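Local coordinates for enoyl-CoA hydratase (Mycobacterium smegmatis, PDB 3PE8), which catalyses the reversible addition of water across the double bond of enoyl-CoA thioesters, as a member of the crotonase-like family, at the interface of chains A and B. Sequence-based numbering; all coordinates share one arbitrary frame. Chains: chain A/B, Enoyl-CoA hydratase.

The interface of chains A and B. Residues chain A 85-86, 221-222, 225; chain B 222, 226, 229.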
# COMPACT_ATOMS: atom_id res chain seq x y z
N SER A 85 -10.21 -15.24 -16.15
CA SER A 85 -9.48 -14.00 -15.94
C SER A 85 -10.36 -12.84 -16.34
O SER A 85 -11.29 -13.01 -17.16
CB SER A 85 -8.16 -13.98 -16.75
OG SER A 85 -8.41 -13.94 -18.15
N PRO A 86 -10.09 -11.66 -15.79
CA PRO A 86 -10.88 -10.51 -16.21
C PRO A 86 -10.56 -10.08 -17.64
O PRO A 86 -9.45 -10.31 -18.13
CB PRO A 86 -10.51 -9.41 -15.18
CG PRO A 86 -9.18 -9.81 -14.67
CD PRO A 86 -9.12 -11.30 -14.72
N LEU A 221 -7.35 -7.32 -5.72
CA LEU A 221 -7.66 -8.15 -6.88
C LEU A 221 -6.79 -9.39 -6.95
O LEU A 221 -7.24 -10.46 -7.33
CB LEU A 221 -7.60 -7.32 -8.16
CG LEU A 221 -8.72 -6.30 -8.28
CD1 LEU A 221 -8.38 -5.23 -9.31
CD2 LEU A 221 -10.08 -6.97 -8.61
N TRP A 222 -5.51 -9.26 -6.61
CA TRP A 222 -4.63 -10.42 -6.51
C TRP A 222 -5.12 -11.40 -5.45
O TRP A 222 -5.19 -12.58 -5.70
CB TRP A 222 -3.22 -9.98 -6.17
CG TRP A 222 -2.23 -11.15 -6.13
CD1 TRP A 222 -1.66 -11.73 -5.02
CD2 TRP A 222 -1.78 -11.94 -7.26
NE1 TRP A 222 -0.84 -12.78 -5.39
CE2 TRP A 222 -0.91 -12.93 -6.75
CE3 TRP A 222 -1.99 -11.88 -8.64
CZ2 TRP A 222 -0.28 -13.86 -7.58
CZ3 TRP A 222 -1.34 -12.82 -9.47
CH2 TRP A 222 -0.50 -13.79 -8.92
N ALA A 225 -8.04 -13.32 -6.71
CA ALA A 225 -7.61 -14.31 -7.70
C ALA A 225 -6.98 -15.51 -7.00
O ALA A 225 -7.28 -16.66 -7.34
CB ALA A 225 -6.63 -13.71 -8.74
N TRP B 222 -0.40 -8.60 -9.26
CA TRP B 222 -1.55 -8.26 -10.09
C TRP B 222 -1.13 -7.49 -11.34
O TRP B 222 -1.56 -7.81 -12.42
CB TRP B 222 -2.55 -7.42 -9.30
CG TRP B 222 -3.82 -7.11 -10.09
CD1 TRP B 222 -4.18 -5.90 -10.64
CD2 TRP B 222 -4.84 -8.04 -10.50
NE1 TRP B 222 -5.38 -6.01 -11.31
CE2 TRP B 222 -5.79 -7.32 -11.25
CE3 TRP B 222 -5.06 -9.41 -10.28
CZ2 TRP B 222 -6.93 -7.92 -11.78
CZ3 TRP B 222 -6.22 -10.01 -10.82
CH2 TRP B 222 -7.13 -9.25 -11.55
N GLU B 226 -1.74 -8.58 -15.15
CA GLU B 226 -2.42 -7.70 -16.09
C GLU B 226 -1.56 -7.40 -17.33
O GLU B 226 -2.08 -7.43 -18.45
CB GLU B 226 -2.83 -6.44 -15.38
CG GLU B 226 -3.94 -6.69 -14.38
CD GLU B 226 -5.27 -6.93 -15.04
OE1 GLU B 226 -5.91 -5.89 -15.37
OE2 GLU B 226 -5.67 -8.11 -15.26
N ARG B 229 -1.67 -10.48 -19.57
CA ARG B 229 -2.93 -10.59 -20.28
C ARG B 229 -3.00 -9.61 -21.44
O ARG B 229 -3.47 -9.95 -22.53
CB ARG B 229 -4.10 -10.41 -19.31
CG ARG B 229 -4.25 -11.64 -18.40
CD ARG B 229 -5.52 -11.63 -17.59
NE ARG B 229 -5.40 -10.83 -16.37
CZ ARG B 229 -5.10 -11.30 -15.16
NH1 ARG B 229 -5.03 -10.46 -14.14
NH2 ARG B 229 -4.85 -12.60 -14.96
O HOH W 1 -6.72 -8.72 -18.06
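The indole of B:Trp222 packs face-on against A:Leu221, whose CB sits over the middle of the ring system, 3.6 Å from the centroid of the six-membered ring, in a CH-pi contact. Farther along the same leucine, CD1 reaches the indole nitrogen NE1 at 3.7 Å. With CG anti to its backbone N (chi1 -177°), B:Trp222 extends its benzo end towards the chain A loop, where CH2 meets CG of A:Pro86 tip to tip at 3.8 Å. On the benzo ring, CE3 lies 3.7 Å from the amide N of A:Trp222. On the face turned away from A:Leu221, CG of B:Glu226 and NH1 of B:Arg229 lie towards the rim, so the indole lies between side chains of its own helix and A:Leu221, the arginine's part being less certain because it is poorly ordered.

This close apolar packing gives way to a looser, water-bridged margin around B:Arg229. Its guanidinium approaches B:Glu226 side-on, NE and NH1 both donating to carboxylate oxygen OE2, with NH1 at 2.7 Å; the shared acceptor lies in the guanidinium plane. CD of A:Pro86 stands over the guanidinium face, 4.0 Å from CZ, while CB of A:Ser85 touches the arginine methylene CD. Polar linkage between the chains is indirect here: water 1 joins B:Glu226 OE2 to the carbonyl O of A:Pro86, at 3.2 Å from the latter.

The patch belongs to a two-fold interface in which helices 199-234 of both chains meet, and its twin repeats these contacts with the chains exchanged. It probably helps hold subunits together in the deposited hexamer, with B:Trp222 contributing the largest buried surface in the patch, 100 Å².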